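PDB 4WV3: anthranilate-CoA ligase from Stigmatella aurantiaca, which belongs to the ANL superfamily of AMP-binding enzymes, built from a large N-terminal part and a smaller C-terminal domain. Local coordinates for residues T92-L103 and F117-L128. Numbering follows the deposited sequence.
Sequences TLLKPPEYEYIL and FLPLIESIRGNL
Ile124 lodges in the hollow that Pro96, Tyr99 and Glu100 form on the first turn of helix 96-103. Its two branches divide the work: CG2 lies against Pro96 CB at 3.8 Å, while CG1, held between the backbone N and the carbonyl carbon (chi1 67°), carries CD1 deeper, to 3.8 Å from Tyr99 CB. Four residues earlier, Leu120 wedges between proline and tyrosine, its CG 3.7 Å from Pro96 CG and its CD2 meeting the edge of the Tyr99 ring near the ring plane, 3.8 Å from CE2. Ile121 CD1 approaches the same ring at CD2. The tyrosine OH is tethered beyond this apolar patch by Leu94 N, which donates to it, and by a hydrogen bond with Asn91 O. Helices 96-105 and 118-122 are the connections of two successive beta-alpha-beta units, leading into and out of strand 110-114 of the parallel five-stranded sheet, and their segments here cross at -69°. Towards the sheet, Ile121 and Leu103 both touch Leu111. At the far end Leu128 forks, CD1 resting 3.6 Å from Leu103 CD1 and CD2 lying against the Glu100 carbonyl oxygen. Asn127 packs its CB against the Glu100 carboxylate, 3.7 Å from CD, with amide and carboxylate planes 50° apart; the acid's OE2 is salt-bridged to Arg104. At the other extreme, Phe117 presents CZ to Thr92 CG2, 3.6 Å away.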
ATOM      1  N   THR A  92      -3.979  -8.672   7.529  1.00 19.32           N
ATOM      2  CA  THR A  92      -4.883  -8.953   8.638  1.00 19.93           C
ATOM      3  C   THR A  92      -6.183  -9.636   8.191  1.00 26.90           C
ATOM      4  O   THR A  92      -6.797 -10.381   8.959  1.00 27.13           O
ATOM      5  CB  THR A  92      -5.159  -7.663   9.464  1.00 19.51           C
ATOM      6  OG1 THR A  92      -4.568  -7.791  10.763  1.00 28.69           O
ATOM      7  CG2 THR A  92      -6.649  -7.388   9.613  1.00 29.52           C
ATOM      8  N   LEU A  93      -6.586  -9.402   6.945  1.00 21.96           N
ATOM      9  CA  LEU A  93      -7.814  -9.996   6.419  1.00 20.34           C
ATOM     10  C   LEU A  93      -7.771 -11.295   5.615  1.00 23.65           C
ATOM     11  O   LEU A  93      -8.646 -11.544   4.785  1.00 18.96           O
ATOM     12  CB  LEU A  93      -8.664  -8.947   5.694  1.00 24.92           C
ATOM     13  CG  LEU A  93      -9.341  -7.846   6.516  1.00 30.42           C
ATOM     14  CD1 LEU A  93      -9.748  -8.358   7.895  1.00 29.81           C
ATOM     15  CD2 LEU A  93      -8.461  -6.607   6.618  1.00 28.55           C
ATOM     16  N   LEU A  94      -6.764 -12.126   5.866  1.00 24.27           N
ATOM     17  CA  LEU A  94      -6.664 -13.414   5.184  1.00 23.41           C
ATOM     18  C   LEU A  94      -7.337 -14.657   5.757  1.00 24.69           C
ATOM     19  O   LEU A  94      -7.867 -14.638   6.868  1.00 25.65           O
ATOM     20  CB  LEU A  94      -5.163 -13.666   5.022  1.00 21.38           C
ATOM     21  CG  LEU A  94      -4.380 -12.719   4.112  1.00 21.02           C
ATOM     22  CD1 LEU A  94      -2.941 -13.189   3.964  1.00 17.72           C
ATOM     23  CD2 LEU A  94      -5.051 -12.595   2.755  1.00 20.40           C
ATOM     24  N   LYS A  95      -7.304 -15.736   4.980  1.00 28.13           N
ATOM     25  CA  LYS A  95      -7.871 -17.016   5.386  1.00 28.02           C
ATOM     26  C   LYS A  95      -6.791 -17.887   6.023  1.00 25.63           C
ATOM     27  O   LYS A  95      -5.606 -17.702   5.748  1.00 30.31           O
ATOM     28  CB  LYS A  95      -8.464 -17.732   4.169  1.00 33.95           C
ATOM     29  CG  LYS A  95      -9.565 -16.959   3.469  1.00 31.76           C
ATOM     30  CD  LYS A  95     -10.775 -16.788   4.371  1.00 28.49           C
ATOM     31  CE  LYS A  95     -11.833 -15.931   3.702  1.00 40.45           C
ATOM     32  NZ  LYS A  95     -12.232 -16.482   2.377  1.00 47.65           N
ATOM     33  N   PRO A  96      -7.198 -18.836   6.884  1.00 25.68           N
ATOM     34  CA  PRO A  96      -6.260 -19.782   7.505  1.00 26.45           C
ATOM     35  C   PRO A  96      -5.326 -20.534   6.536  1.00 26.09           C
ATOM     36  O   PRO A  96      -4.164 -20.735   6.895  1.00 21.90           O
ATOM     37  CB  PRO A  96      -7.183 -20.758   8.247  1.00 27.48           C
ATOM     38  CG  PRO A  96      -8.389 -19.950   8.561  1.00 25.59           C
ATOM     39  CD  PRO A  96      -8.567 -18.997   7.409  1.00 25.49           C
ATOM     40  N   PRO A  97      -5.808 -20.955   5.347  1.00 27.01           N
ATOM     41  CA  PRO A  97      -4.837 -21.570   4.433  1.00 20.48           C
ATOM     42  C   PRO A  97      -3.795 -20.572   3.943  1.00 25.75           C
ATOM     43  O   PRO A  97      -2.638 -20.940   3.735  1.00 22.89           O
ATOM     44  CB  PRO A  97      -5.705 -22.025   3.256  1.00 14.49           C
ATOM     45  CG  PRO A  97      -7.057 -22.193   3.828  1.00 17.73           C
ATOM     46  CD  PRO A  97      -7.187 -21.104   4.842  1.00 21.45           C
ATOM     47  N   GLU A  98      -4.210 -19.322   3.759  1.00 26.68           N
ATOM     48  CA  GLU A  98      -3.306 -18.275   3.299  1.00 23.98           C
ATOM     49  C   GLU A  98      -2.245 -17.969   4.350  1.00 21.86           C
ATOM     50  O   GLU A  98      -1.098 -17.673   4.018  1.00 22.69           O
ATOM     51  CB  GLU A  98      -4.088 -17.012   2.942  1.00 26.63           C
ATOM     52  CG  GLU A  98      -5.042 -17.190   1.774  1.00 35.70           C
ATOM     53  CD  GLU A  98      -5.889 -15.959   1.520  1.00 45.37           C
ATOM     54  OE1 GLU A  98      -6.594 -15.519   2.453  1.00 39.51           O
ATOM     55  OE2 GLU A  98      -5.846 -15.431   0.390  1.00 55.85           O
ATOM     56  N   TYR A  99      -2.637 -18.046   5.618  1.00 19.27           N
ATOM     57  CA  TYR A  99      -1.701 -17.856   6.721  1.00 20.89           C
ATOM     58  C   TYR A  99      -0.755 -19.044   6.833  1.00 25.15           C
ATOM     59  O   TYR A  99       0.406 -18.890   7.212  1.00 20.56           O
ATOM     60  CB  TYR A  99      -2.452 -17.666   8.039  1.00 21.00           C
ATOM     61  CG  TYR A  99      -3.124 -16.320   8.174  1.00 28.37           C
ATOM     62  CD1 TYR A  99      -2.507 -15.165   7.710  1.00 22.76           C
ATOM     63  CD2 TYR A  99      -4.376 -16.204   8.763  1.00 27.68           C
ATOM     64  CE1 TYR A  99      -3.117 -13.932   7.831  1.00 19.35           C
ATOM     65  CE2 TYR A  99      -4.995 -14.975   8.887  1.00 29.69           C
ATOM     66  CZ  TYR A  99      -4.362 -13.843   8.420  1.00 20.53           C
ATOM     67  OH  TYR A  99      -4.975 -12.618   8.541  1.00 27.23           O
ATOM     68  N   GLU A 100      -1.260 -20.228   6.500  1.00 23.23           N
ATOM     69  CA  GLU A 100      -0.467 -21.449   6.575  1.00 19.34           C
ATOM     70  C   GLU A 100       0.655 -21.438   5.544  1.00 16.03           C
ATOM     71  O   GLU A 100       1.775 -21.865   5.828  1.00 14.23           O
ATOM     72  CB  GLU A 100      -1.352 -22.680   6.376  1.00 22.91           C
ATOM     73  CG  GLU A 100      -0.602 -23.998   6.484  1.00 30.32           C
ATOM     74  CD  GLU A 100      -1.437 -25.183   6.045  1.00 36.11           C
ATOM     75  OE1 GLU A 100      -2.527 -25.394   6.619  1.00 33.86           O
ATOM     76  OE2 GLU A 100      -1.004 -25.901   5.120  1.00 36.01           O
ATOM     77  N   TYR A 101       0.350 -20.948   4.346  1.00 16.58           N
ATOM     78  CA  TYR A 101       1.351 -20.840   3.291  1.00 17.94           C
ATOM     79  C   TYR A 101       2.469 -19.885   3.690  1.00 18.35           C
ATOM     80  O   TYR A 101       3.647 -20.215   3.569  1.00 19.11           O
ATOM     81  CB  TYR A 101       0.714 -20.373   1.980  1.00 18.68           C
ATOM     82  CG  TYR A 101       1.725 -20.066   0.897  1.00 23.42           C
ATOM     83  CD1 TYR A 101       2.304 -21.086   0.151  1.00 22.38           C
ATOM     84  CD2 TYR A 101       2.104 -18.757   0.620  1.00 16.99           C
ATOM     85  CE1 TYR A 101       3.229 -20.812  -0.840  1.00 24.62           C
ATOM     86  CE2 TYR A 101       3.030 -18.474  -0.368  1.00 27.46           C
ATOM     87  CZ  TYR A 101       3.589 -19.505  -1.094  1.00 28.10           C
ATOM     88  OH  TYR A 101       4.510 -19.229  -2.080  1.00 35.50           O
ATOM     89  N   ILE A 102       2.088 -18.704   4.163  1.00 17.48           N
ATOM     90  CA  ILE A 102       3.049 -17.670   4.537  1.00 18.76           C
ATOM     91  C   ILE A 102       4.009 -18.130   5.631  1.00 13.64           C
ATOM     92  O   ILE A 102       5.226 -18.038   5.478  1.00 15.38           O
ATOM     93  CB  ILE A 102       2.336 -16.377   4.988  1.00 16.71           C
ATOM     94  CG1 ILE A 102       1.600 -15.740   3.808  1.00 11.49           C
ATOM     95  CG2 ILE A 102       3.332 -15.394   5.583  1.00 12.90           C
ATOM     96  CD1 ILE A 102       0.806 -14.508   4.176  1.00 14.34           C
ATOM     97  N   LEU A 103       3.456 -18.636   6.729  1.00 14.74           N
ATOM     98  CA  LEU A 103       4.262 -19.043   7.876  1.00 16.73           C
ATOM     99  C   LEU A 103       5.200 -20.206   7.561  1.00 17.62           C
ATOM    100  O   LEU A 103       6.290 -20.304   8.125  1.00 19.66           O
ATOM    101  CB  LEU A 103       3.366 -19.385   9.068  1.00 14.86           C
ATOM    102  CG  LEU A 103       2.550 -18.212   9.613  1.00 16.88           C
ATOM    103  CD1 LEU A 103       1.743 -18.630  10.831  1.00 17.71           C
ATOM    104  CD2 LEU A 103       3.459 -17.037   9.940  1.00 13.82           C
ATOM    105  N   PHE A 117      -7.178 -13.053  15.867  1.00 32.11           N
ATOM    106  CA  PHE A 117      -6.693 -13.831  14.733  1.00 31.58           C
ATOM    107  C   PHE A 117      -6.155 -15.172  15.224  1.00 32.77           C
ATOM    108  O   PHE A 117      -5.810 -16.047  14.430  1.00 33.74           O
ATOM    109  CB  PHE A 117      -5.586 -13.069  14.002  1.00 27.17           C
ATOM    110  CG  PHE A 117      -5.981 -11.686  13.573  1.00 23.14           C
ATOM    111  CD1 PHE A 117      -7.147 -11.473  12.856  1.00 26.01           C
ATOM    112  CD2 PHE A 117      -5.189 -10.596  13.895  1.00 23.45           C
ATOM    113  CE1 PHE A 117      -7.511 -10.200  12.461  1.00 20.87           C
ATOM    114  CE2 PHE A 117      -5.548  -9.321  13.506  1.00 27.71           C
ATOM    115  CZ  PHE A 117      -6.712  -9.123  12.788  1.00 26.19           C
ATOM    116  N   LEU A 118      -6.088 -15.313  16.545  1.00 29.67           N
ATOM    117  CA  LEU A 118      -5.588 -16.525  17.197  1.00 34.29           C
ATOM    118  C   LEU A 118      -6.246 -17.845  16.754  1.00 39.59           C
ATOM    119  O   LEU A 118      -5.545 -18.837  16.552  1.00 46.16           O
ATOM    120  CB  LEU A 118      -5.651 -16.378  18.724  1.00 31.80           C
ATOM    121  CG  LEU A 118      -4.930 -17.432  19.564  1.00 36.27           C
ATOM    122  CD1 LEU A 118      -3.481 -17.560  19.127  1.00 29.60           C
ATOM    123  CD2 LEU A 118      -5.010 -17.081  21.040  1.00 34.30           C
ATOM    124  N   PRO A 119      -7.587 -17.875  16.613  1.00 38.89           N
ATOM    125  CA  PRO A 119      -8.166 -19.148  16.161  1.00 36.86           C
ATOM    126  C   PRO A 119      -7.890 -19.431  14.687  1.00 36.31           C
ATOM    127  O   PRO A 119      -7.959 -20.583  14.256  1.00 34.39           O
ATOM    128  CB  PRO A 119      -9.669 -18.955  16.396  1.00 33.26           C
ATOM    129  CG  PRO A 119      -9.872 -17.485  16.380  1.00 45.55           C
ATOM    130  CD  PRO A 119      -8.630 -16.891  16.962  1.00 35.65           C
ATOM    131  N   LEU A 120      -7.574 -18.386  13.928  1.00 39.92           N
ATOM    132  CA  LEU A 120      -7.264 -18.525  12.508  1.00 35.55           C
ATOM    133  C   LEU A 120      -5.897 -19.175  12.295  1.00 36.08           C
ATOM    134  O   LEU A 120      -5.582 -19.638  11.199  1.00 48.93           O
ATOM    135  CB  LEU A 120      -7.328 -17.161  11.815  1.00 44.42           C
ATOM    136  CG  LEU A 120      -8.434 -16.995  10.770  1.00 40.75           C
ATOM    137  CD1 LEU A 120      -9.781 -17.422  11.339  1.00 35.70           C
ATOM    138  CD2 LEU A 120      -8.495 -15.562  10.249  1.00 28.54           C
ATOM    139  N   ILE A 121      -5.097 -19.204  13.358  1.00 37.89           N
ATOM    140  CA  ILE A 121      -3.775 -19.830  13.346  1.00 31.70           C
ATOM    141  C   ILE A 121      -3.841 -21.158  14.103  1.00 31.66           C
ATOM    142  O   ILE A 121      -3.111 -22.106  13.804  1.00 39.36           O
ATOM    143  CB  ILE A 121      -2.699 -18.886  13.965  1.00 30.41           C
ATOM    144  CG1 ILE A 121      -2.142 -17.926  12.909  1.00 25.75           C
ATOM    145  CG2 ILE A 121      -1.546 -19.667  14.584  1.00 32.88           C
ATOM    146  CD1 ILE A 121      -3.115 -16.868  12.449  1.00 31.42           C
ATOM    147  N   GLU A 122      -4.752 -21.224  15.070  1.00 31.84           N
ATOM    148  CA  GLU A 122      -4.932 -22.411  15.898  1.00 36.02           C
ATOM    149  C   GLU A 122      -5.333 -23.636  15.074  1.00 33.82           C
ATOM    150  O   GLU A 122      -4.997 -24.767  15.424  1.00 40.14           O
ATOM    151  CB  GLU A 122      -5.981 -22.136  16.980  1.00 34.08           C
ATOM    152  CG  GLU A 122      -5.563 -22.543  18.385  1.00 39.83           C
ATOM    153  CD  GLU A 122      -6.148 -21.637  19.454  1.00 48.13           C
ATOM    154  OE1 GLU A 122      -7.390 -21.540  19.552  1.00 55.09           O
ATOM    155  OE2 GLU A 122      -5.360 -21.012  20.194  1.00 50.24           O
ATOM    156  N   SER A 123      -6.041 -23.402  13.973  1.00 30.46           N
ATOM    157  CA  SER A 123      -6.541 -24.491  13.136  1.00 35.69           C
ATOM    158  C   SER A 123      -5.534 -24.925  12.071  1.00 33.55           C
ATOM    159  O   SER A 123      -5.780 -25.873  11.326  1.00 40.63           O
ATOM    160  CB  SER A 123      -7.867 -24.099  12.478  1.00 36.46           C
ATOM    161  OG  SER A 123      -7.689 -23.024  11.572  1.00 36.31           O
ATOM    162  N   ILE A 124      -4.405 -24.226  12.000  1.00 31.55           N
ATOM    163  CA  ILE A 124      -3.349 -24.566  11.051  1.00 31.74           C
ATOM    164  C   ILE A 124      -2.045 -24.845  11.790  1.00 27.38           C
ATOM    165  O   ILE A 124      -0.992 -25.006  11.174  1.00 28.40           O
ATOM    166  CB  ILE A 124      -3.115 -23.435  10.027  1.00 35.45           C
ATOM    167  CG1 ILE A 124      -2.542 -22.196  10.720  1.00 31.40           C
ATOM    168  CG2 ILE A 124      -4.406 -23.099   9.297  1.00 28.24           C
ATOM    169  CD1 ILE A 124      -2.407 -20.988   9.816  1.00 37.71           C
ATOM    170  N   ARG A 125      -2.136 -24.905  13.116  1.00 30.01           N
ATOM    171  CA  ARG A 125      -0.975 -25.081  13.985  1.00 36.61           C
ATOM    172  C   ARG A 125      -0.187 -26.353  13.671  1.00 37.22           C
ATOM    173  O   ARG A 125       1.044 -26.332  13.614  1.00 35.33           O
ATOM    174  CB  ARG A 125      -1.422 -25.101  15.448  1.00 36.27           C
ATOM    175  CG  ARG A 125      -0.659 -24.152  16.358  1.00 33.80           C
ATOM    176  CD  ARG A 125       0.827 -24.454  16.346  1.00 34.82           C
ATOM    177  NE  ARG A 125       1.528 -23.802  17.447  1.00 25.73           N
ATOM    178  CZ  ARG A 125       2.833 -23.914  17.664  1.00 36.42           C
ATOM    179  NH1 ARG A 125       3.577 -24.652  16.851  1.00 39.12           N
ATOM    180  NH2 ARG A 125       3.395 -23.289  18.690  1.00 33.37           N
ATOM    181  N   GLY A 126      -0.903 -27.455  13.474  1.00 34.21           N
ATOM    182  CA  GLY A 126      -0.279 -28.738  13.205  1.00 32.03           C
ATOM    183  C   GLY A 126       0.524 -28.766  11.919  1.00 41.20           C
ATOM    184  O   GLY A 126       1.497 -29.511  11.805  1.00 46.53           O
ATOM    185  N   ASN A 127       0.122 -27.950  10.950  1.00 33.46           N
ATOM    186  CA  ASN A 127       0.792 -27.914   9.655  1.00 33.57           C
ATOM    187  C   ASN A 127       1.991 -26.969   9.633  1.00 32.04           C
ATOM    188  O   ASN A 127       2.523 -26.652   8.570  1.00 30.31           O
ATOM    189  CB  ASN A 127      -0.195 -27.528   8.552  1.00 37.14           C
ATOM    190  CG  ASN A 127      -1.452 -28.371   8.578  1.00 39.01           C
ATOM    191  OD1 ASN A 127      -1.878 -28.835   9.636  1.00 37.22           O
ATOM    192  ND2 ASN A 127      -2.052 -28.577   7.411  1.00 38.00           N
ATOM    193  N   LEU A 128       2.411 -26.522  10.811  1.00 29.68           N
ATOM    194  CA  LEU A 128       3.550 -25.620  10.930  1.00 23.94           C
ATOM    195  C   LEU A 128       4.595 -26.202  11.875  1.00 26.54           C
ATOM    196  O   LEU A 128       4.626 -25.861  13.058  1.00 22.05           O
ATOM    197  CB  LEU A 128       3.093 -24.248  11.423  1.00 20.73           C
ATOM    198  CG  LEU A 128       2.058 -23.555  10.535  1.00 24.49           C
ATOM    199  CD1 LEU A 128       1.592 -22.257  11.166  1.00 23.19           C
ATOM    200  CD2 LEU A 128       2.626 -23.309   9.145  1.00 20.59           C
TER